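PDB 5HFI: DSBA-like thioredoxin domain-containing protein from Pseudomonas aeruginosa PAO1, which binds glutathione and probably acts as a cytosolic disulfide reductase of the DsbA-like thioredoxin class. Local coordinates for residues V38-G43 and L111-L116; R68-Q71 and P76-K79; T99-A104 and A117-A122. One frame throughout, in Å; residues are numbered along the deposited sequence.

Contact 1: residues V38-G43 and L111-L116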
loop_
_atom_site.group_PDB
_atom_site.type_symbol
_atom_site.label_atom_id
_atom_site.label_comp_id
_atom_site.label_asym_id
_atom_site.label_seq_id
_atom_site.Cartn_x
_atom_site.Cartn_y
_atom_site.Cartn_z
ATOM N N VAL A 38 3.843 13.657 1.288
ATOM C CA VAL A 38 3.237 12.457 0.717
ATOM C C VAL A 38 2.095 12.012 1.623
ATOM O O VAL A 38 2.309 11.755 2.814
ATOM C CB VAL A 38 4.264 11.326 0.539
ATOM C CG1 VAL A 38 3.571 10.057 0.064
ATOM C CG2 VAL A 38 5.348 11.739 -0.442
ATOM N N ARG A 39 0.889 11.919 1.061
ATOM C CA ARG A 39 -0.305 11.482 1.779
ATOM C C ARG A 39 -0.768 10.141 1.230
ATOM O O ARG A 39 -0.860 9.964 0.010
ATOM C CB ARG A 39 -1.442 12.494 1.641
ATOM C CG ARG A 39 -1.049 13.930 1.869
ATOM C CD ARG A 39 -1.141 14.333 3.324
ATOM N NE ARG A 39 -0.981 15.776 3.469
ATOM C CZ ARG A 39 -1.992 16.627 3.602
ATOM N NH1 ARG A 39 -3.240 16.179 3.612
ATOM N NH2 ARG A 39 -1.756 17.925 3.723
ATOM N N LEU A 40 -1.087 9.213 2.127
ATOM C CA LEU A 40 -1.572 7.893 1.745
ATOM C C LEU A 40 -3.093 7.846 1.816
ATOM O O LEU A 40 -3.697 8.340 2.773
ATOM C CB LEU A 40 -0.977 6.806 2.644
ATOM C CG LEU A 40 0.347 6.150 2.227
ATOM C CD1 LEU A 40 1.393 7.161 1.797
ATOM C CD2 LEU A 40 0.889 5.283 3.352
ATOM N N HIS A 41 -3.707 7.246 0.797
ATOM C CA HIS A 41 -5.161 7.087 0.730
ATOM C C HIS A 41 -5.480 5.637 0.393
ATOM O O HIS A 41 -5.355 5.224 -0.764
ATOM C CB HIS A 41 -5.777 8.016 -0.308
ATOM C CG HIS A 41 -5.374 9.447 -0.165
ATOM N ND1 HIS A 41 -6.108 10.358 0.565
ATOM C CD2 HIS A 41 -4.327 10.134 -0.680
ATOM C CE1 HIS A 41 -5.523 11.541 0.503
ATOM N NE2 HIS A 41 -4.440 11.431 -0.244
ATOM N N GLY A 42 -5.905 4.871 1.396
ATOM C CA GLY A 42 -6.313 3.497 1.158
ATOM C C GLY A 42 -7.714 3.447 0.574
ATOM O O GLY A 42 -8.651 4.032 1.126
ATOM N N GLY A 43 -7.857 2.741 -0.547
ATOM C CA GLY A 43 -9.116 2.707 -1.268
ATOM C C GLY A 43 -10.052 1.572 -0.926
ATOM O O GLY A 43 -11.216 1.600 -1.337
ATOM N N LEU A 111 4.439 6.619 10.633
ATOM C CA LEU A 111 5.115 5.551 9.909
ATOM C C LEU A 111 4.173 4.814 8.961
ATOM O O LEU A 111 4.317 3.606 8.755
ATOM C CB LEU A 111 5.750 4.568 10.890
ATOM C CG LEU A 111 6.950 5.083 11.685
ATOM C CD1 LEU A 111 7.409 4.041 12.682
ATOM C CD2 LEU A 111 8.081 5.446 10.744
ATOM N N GLY A 112 3.206 5.530 8.385
ATOM C CA GLY A 112 2.259 4.890 7.485
ATOM C C GLY A 112 2.931 4.266 6.276
ATOM O O GLY A 112 2.702 3.097 5.956
ATOM N N ALA A 113 3.778 5.039 5.591
ATOM C CA ALA A 113 4.444 4.529 4.396
ATOM C C ALA A 113 5.361 3.358 4.728
ATOM O O ALA A 113 5.423 2.376 3.977
ATOM C CB ALA A 113 5.226 5.649 3.712
ATOM N N ALA A 114 6.083 3.443 5.848
ATOM C CA ALA A 114 6.948 2.338 6.250
ATOM C C ALA A 114 6.131 1.102 6.602
ATOM O O ALA A 114 6.542 -0.025 6.306
ATOM C CB ALA A 114 7.826 2.752 7.431
ATOM N N MET A 115 4.971 1.290 7.229
ATOM C CA MET A 115 4.149 0.140 7.590
ATOM C C MET A 115 3.545 -0.514 6.352
ATOM O O MET A 115 3.469 -1.746 6.272
ATOM C CB MET A 115 3.058 0.561 8.576
ATOM C CG MET A 115 1.887 -0.412 8.685
ATOM S SD MET A 115 2.329 -2.057 9.302
ATOM C CE MET A 115 3.460 -1.688 10.616
ATOM N N LEU A 116 3.121 0.289 5.369
ATOM C CA LEU A 116 2.609 -0.279 4.124
ATOM C C LEU A 116 3.669 -1.127 3.434
ATOM O O LEU A 116 3.383 -2.242 2.982
ATOM C CB LEU A 116 2.122 0.831 3.190
ATOM C CG LEU A 116 1.686 0.385 1.789
ATOM C CD1 LEU A 116 0.496 -0.566 1.863
ATOM C CD2 LEU A 116 1.361 1.582 0.898
#

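Contact 2: residues R68-Q71 and P76-K79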
loop_
_atom_site.group_PDB
_atom_site.type_symbol
_atom_site.label_atom_id
_atom_site.label_comp_id
_atom_site.label_asym_id
_atom_site.label_seq_id
_atom_site.Cartn_x
_atom_site.Cartn_y
_atom_site.Cartn_z
ATOM N N ARG A 68 4.516 -11.011 -13.852
ATOM C CA ARG A 68 4.653 -9.879 -14.764
ATOM C C ARG A 68 5.086 -8.625 -14.014
ATOM O O ARG A 68 5.894 -7.840 -14.523
ATOM C CB ARG A 68 3.340 -9.634 -15.513
ATOM C CG ARG A 68 3.187 -10.449 -16.789
ATOM C CD ARG A 68 3.794 -9.716 -17.980
ATOM N NE ARG A 68 2.827 -8.798 -18.559
ATOM C CZ ARG A 68 2.943 -8.253 -19.764
ATOM N NH1 ARG A 68 2.004 -7.425 -20.210
ATOM N NH2 ARG A 68 3.997 -8.535 -20.525
ATOM N N ILE A 69 4.561 -8.418 -12.804
ATOM C CA ILE A 69 5.023 -7.312 -11.969
ATOM C C ILE A 69 6.502 -7.472 -11.644
ATOM O O ILE A 69 7.262 -6.497 -11.648
ATOM C CB ILE A 69 4.171 -7.219 -10.689
ATOM C CG1 ILE A 69 2.682 -7.180 -11.046
ATOM C CG2 ILE A 69 4.596 -6.018 -9.855
ATOM C CD1 ILE A 69 1.762 -7.166 -9.848
ATOM N N ALA A 70 6.932 -8.703 -11.354
ATOM C CA ALA A 70 8.342 -8.939 -11.056
ATOM C C ALA A 70 9.219 -8.630 -12.261
ATOM O O ALA A 70 10.289 -8.024 -12.120
ATOM C CB ALA A 70 8.547 -10.381 -10.593
ATOM N N GLN A 71 8.780 -9.031 -13.457
ATOM C CA GLN A 71 9.538 -8.735 -14.669
ATOM C C GLN A 71 9.651 -7.232 -14.899
ATOM O O GLN A 71 10.712 -6.733 -15.289
ATOM C CB GLN A 71 8.882 -9.406 -15.878
ATOM C CG GLN A 71 8.928 -10.927 -15.869
ATOM C CD GLN A 71 8.280 -11.537 -17.099
ATOM O OE1 GLN A 71 7.155 -11.185 -17.460
ATOM N NE2 GLN A 71 8.984 -12.458 -17.747
ATOM N N PRO A 76 10.430 -8.506 -5.603
ATOM C CA PRO A 76 10.540 -9.941 -5.330
ATOM C C PRO A 76 9.262 -10.555 -4.780
ATOM O O PRO A 76 8.502 -9.938 -4.032
ATOM C CB PRO A 76 11.656 -9.996 -4.278
ATOM C CG PRO A 76 11.481 -8.725 -3.518
ATOM C CD PRO A 76 11.026 -7.693 -4.527
ATOM N N PHE A 77 9.047 -11.813 -5.157
ATOM C CA PHE A 77 7.944 -12.615 -4.651
ATOM C C PHE A 77 8.516 -13.908 -4.086
ATOM O O PHE A 77 9.338 -14.560 -4.738
ATOM C CB PHE A 77 6.917 -12.904 -5.752
ATOM C CG PHE A 77 6.208 -11.676 -6.265
ATOM C CD1 PHE A 77 4.935 -11.358 -5.822
ATOM C CD2 PHE A 77 6.813 -10.844 -7.196
ATOM C CE1 PHE A 77 4.278 -10.236 -6.292
ATOM C CE2 PHE A 77 6.164 -9.717 -7.667
ATOM C CZ PHE A 77 4.894 -9.413 -7.214
ATOM N N GLY A 78 8.089 -14.272 -2.876
ATOM C CA GLY A 78 8.688 -15.369 -2.150
ATOM C C GLY A 78 7.964 -16.691 -2.324
ATOM O O GLY A 78 6.787 -16.740 -2.672
ATOM N N LYS A 79 8.699 -17.777 -2.061
ATOM C CA LYS A 79 8.119 -19.113 -2.173
ATOM C C LYS A 79 7.011 -19.335 -1.152
ATOM O O LYS A 79 6.053 -20.066 -1.430
ATOM C CB LYS A 79 9.208 -20.176 -2.015
ATOM C CG LYS A 79 9.913 -20.156 -0.665
ATOM C CD LYS A 79 10.904 -21.303 -0.541
ATOM C CE LYS A 79 11.649 -21.248 0.785
ATOM N NZ LYS A 79 12.502 -20.032 0.896
#

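Contact 3: residues T99-A104 and A117-A122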
loop_
_atom_site.group_PDB
_atom_site.type_symbol
_atom_site.label_atom_id
_atom_site.label_comp_id
_atom_site.label_asym_id
_atom_site.label_seq_id
_atom_site.Cartn_x
_atom_site.Cartn_y
_atom_site.Cartn_z
ATOM N N THR A 99 -5.114 -1.984 5.988
ATOM C CA THR A 99 -5.254 -0.537 5.862
ATOM C C THR A 99 -5.356 0.122 7.233
ATOM O O THR A 99 -4.744 1.171 7.469
ATOM C CB THR A 99 -6.465 -0.184 4.998
ATOM O OG1 THR A 99 -6.337 -0.816 3.717
ATOM C CG2 THR A 99 -6.549 1.325 4.796
ATOM N N ALA A 100 -6.113 -0.483 8.153
ATOM C CA ALA A 100 -6.175 0.039 9.515
ATOM C C ALA A 100 -4.799 0.061 10.168
ATOM O O ALA A 100 -4.494 0.977 10.943
ATOM C CB ALA A 100 -7.150 -0.788 10.356
ATOM N N ALA A 101 -3.954 -0.927 9.866
ATOM C CA ALA A 101 -2.599 -0.932 10.409
ATOM C C ALA A 101 -1.787 0.241 9.874
ATOM O O ALA A 101 -1.000 0.848 10.610
ATOM C CB ALA A 101 -1.909 -2.258 10.086
ATOM N N VAL A 102 -1.966 0.575 8.595
ATOM C CA VAL A 102 -1.286 1.735 8.024
ATOM C C VAL A 102 -1.776 3.011 8.699
ATOM O O VAL A 102 -0.982 3.881 9.078
ATOM C CB VAL A 102 -1.503 1.786 6.500
ATOM C CG1 VAL A 102 -1.053 3.121 5.936
ATOM C CG2 VAL A 102 -0.784 0.622 5.815
ATOM N N LEU A 103 -3.097 3.140 8.856
ATOM C CA LEU A 103 -3.658 4.290 9.559
ATOM C C LEU A 103 -3.109 4.395 10.975
ATOM O O LEU A 103 -2.745 5.487 11.428
ATOM C CB LEU A 103 -5.183 4.192 9.595
ATOM C CG LEU A 103 -5.941 4.516 8.309
ATOM C CD1 LEU A 103 -7.437 4.352 8.530
ATOM C CD2 LEU A 103 -5.617 5.927 7.852
ATOM N N ALA A 104 -3.048 3.268 11.690
ATOM C CA ALA A 104 -2.570 3.285 13.069
ATOM C C ALA A 104 -1.097 3.666 13.144
ATOM O O ALA A 104 -0.695 4.441 14.019
ATOM C CB ALA A 104 -2.809 1.924 13.722
ATOM N N ALA A 117 4.900 -0.615 3.345
ATOM C CA ALA A 117 5.980 -1.379 2.728
ATOM C C ALA A 117 6.242 -2.677 3.483
ATOM O O ALA A 117 6.505 -3.719 2.870
ATOM C CB ALA A 117 7.254 -0.534 2.664
ATOM N N ARG A 118 6.181 -2.631 4.817
ATOM C CA ARG A 118 6.404 -3.837 5.612
ATOM C C ARG A 118 5.266 -4.833 5.432
ATOM O O ARG A 118 5.502 -6.046 5.358
ATOM C CB ARG A 118 6.560 -3.472 7.087
ATOM C CG ARG A 118 6.866 -4.664 7.988
ATOM C CD ARG A 118 8.249 -5.232 7.696
ATOM N NE ARG A 118 8.486 -6.501 8.382
ATOM C CZ ARG A 118 8.229 -7.696 7.857
ATOM N NH1 ARG A 118 7.722 -7.795 6.635
ATOM N NH2 ARG A 118 8.480 -8.796 8.556
ATOM N N ILE A 119 4.025 -4.335 5.378
ATOM C CA ILE A 119 2.865 -5.194 5.150
ATOM C C ILE A 119 2.998 -5.926 3.822
ATOM O O ILE A 119 2.735 -7.132 3.723
ATOM C CB ILE A 119 1.568 -4.363 5.201
ATOM C CG1 ILE A 119 1.168 -4.056 6.645
ATOM C CG2 ILE A 119 0.431 -5.074 4.470
ATOM C CD1 ILE A 119 0.017 -3.065 6.754
ATOM N N GLN A 120 3.404 -5.202 2.776
ATOM C CA GLN A 120 3.520 -5.816 1.457
ATOM C C GLN A 120 4.622 -6.865 1.436
ATOM O O GLN A 120 4.472 -7.913 0.800
ATOM C CB GLN A 120 3.771 -4.745 0.397
ATOM C CG GLN A 120 2.595 -3.801 0.189
ATOM C CD GLN A 120 2.997 -2.520 -0.511
ATOM O OE1 GLN A 120 4.074 -1.976 -0.264
ATOM N NE2 GLN A 120 2.127 -2.023 -1.381
ATOM N N ARG A 121 5.733 -6.607 2.131
ATOM C CA ARG A 121 6.773 -7.623 2.250
ATOM C C ARG A 121 6.265 -8.849 3.002
ATOM O O ARG A 121 6.543 -9.987 2.606
ATOM C CB ARG A 121 8.009 -7.041 2.940
ATOM C CG ARG A 121 8.778 -6.028 2.102
ATOM C CD ARG A 121 10.061 -5.596 2.804
ATOM N NE ARG A 121 11.015 -4.993 1.878
ATOM C CZ ARG A 121 11.245 -3.687 1.784
ATOM N NH1 ARG A 121 10.591 -2.838 2.566
ATOM N NH2 ARG A 121 12.133 -3.229 0.910
ATOM N N ALA A 122 5.514 -8.639 4.087
ATOM C CA ALA A 122 4.981 -9.772 4.840
ATOM C C ALA A 122 4.071 -10.632 3.971
ATOM O O ALA A 122 4.051 -11.861 4.102
ATOM C CB ALA A 122 4.234 -9.275 6.077
#

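Contact 1: residues V38-G43 and L111-L116
Leu40 lays its CD2 methyl on the first turn of helix 112-124, over the peptide link between Gly112 and Ala113. The contact joins the central sheet of the DsbA-like thioredoxin fold to its helical part: strand 37-42 is an outermost strand of the sheet, paired in parallel with strand 8-13, and the helix passes it at 51°, with 9.8 Å between the short axes. Leu40 carries most of the touching across that gap. Leu40 CD2 lies 3.7 Å from Gly112 C and equally close to Ala113 N, so the methyl meets backbone before it meets any side chain. Gly112 has no side chain to hold the leucine off, and a CB there would point at the strand. The Ala113 CB follows at 4.4 Å from Leu40 CD2, from the next position of the helix.

No hydrogen bond links the two segments; the join rests on van der Waals contact, a methyl on a peptide group and on apolar side chains. One helical turn after Gly112, Leu116 points its side chain toward the strand, its CG anti to the backbone N (chi1 174°), which carries the two methyls away from the helix. Both leucines also touch Leu27 of helix 24-30, Val102 of helix 96-109 and Tyr13 of strand 8-13, so the pair belongs to a wider hydrophobic layer against the sheet. The side chain of Leu116 is about 9 Å from that of Cys17, the cysteine to which glutathione can be covalently bound. Between the leucines themselves the touch is a light one, methyl against methyl, with Leu40 CD2 4.5 Å from Leu116 CD2.

Contact 2: residues R68-Q71 and P76-K79
The helical part of this DsbA-like thioredoxin fold includes the helix 64-73, whose chain turns back after its last residue so that Phe77 rests against the helix it has just left. The ring lies against the flank of the helix formed by Ile69 and Ala70, and the contact is apolar throughout. Ala70 gives the closer touch: its CB is 3.8 Å from Phe77 CE2 and the same distance from CD2, so the methyl meets the CD2-CE2 side of the ring obliquely. The backbone comes nearly as close, with Ala70 N 3.9 Å from Phe77 CE2. Within the helix, Ile69 O is hydrogen-bonded to Thr73 OG1, one turn further along.

Phe77 reaches back because its CG is anti to the carbonyl carbon (chi1 -65°), sending the ring from the loop toward the helix. Beyond the two segments the ring meets Tyr21 edge-to-face and Tyr124 with planes at about 85°, which probably limits its tilt. The site lies close to the glutathione pocket: the side chain of Ile69 is about 4 Å from that of Trp19, a glutathione-binding residue, and about 7 Å from the bound glutathione. Farther along the ring from Ala70, the branch point of the isoleucine, rather than the end of its chain, faces the phenylalanine, with Ile69 CB 4.2 Å from Phe77 CZ.

Contact 3: residues T99-A104 and A117-A122
Ile119 points from its helix toward the neighbouring one and ends in a single methyl, CD1, which meets two residues of segment 99-104 at once. Ile119 CD1 is 3.9 Å from Ala101 CB, and Val102 CG2 is also 3.9 Å from that Ile119 CD1. The methyl therefore rests between adjacent positions on the partner helix, one a short CB that points at it and the other a branch of a valine that comes in from beside it. The two branched side chains, Val102 and Ile119, cross obliquely.

Torsions explain the reach. Ile119 has CG1 anti to its carbonyl carbon (chi1 -78°) and then runs on extended (chi2 171°), so that CD1 stands at the far end of the chain. In Val102, CG1 is the branch anti to the backbone N (chi1 168°), which leaves CG2 as the methyl turned to the isoleucine. Backbones stay well apart, the nearest pair of CA atoms being Val102 and Ile119 at 8.6 Å.

All three residues are buried, and other helices close in round them: Leu139 of helix 133-142 touches Ile119, while Leu136 of that helix and Phe153 of helix 149-157 touch Ala101. No hydrogen bond joins the two segments. The arrangement is that of two consecutive helices, 96-109 and 112-124, packed through small and branched apolar residues inside the helical domain that DsbA-like proteins carry inserted in the thioredoxin fold.

Overall arrangement
Contacts 1 and 3 are neighbours, with centres 8 Å apart, and both use helix 112-124: its start packs on strand 37-42, and both its start and its later turns lie on helix 96-109. Val102 joins them, its CG1 lying 3.9 Å from Leu40 CD2, so the apolar packing on the edge strand runs on into the helical part. Contact 2 lies apart, its centre about 22 Å from that of contact 1 and 19 Å from that of contact 3. Along the chain, contact 2 is nested inside the loop closed by contact 1 and finishes before contact 3, whereas contacts 1 and 3 alternate. Contacts 1 and 3 thus tie helices to sheet, while contact 2 probably shapes the surroundings of the glutathione pocket.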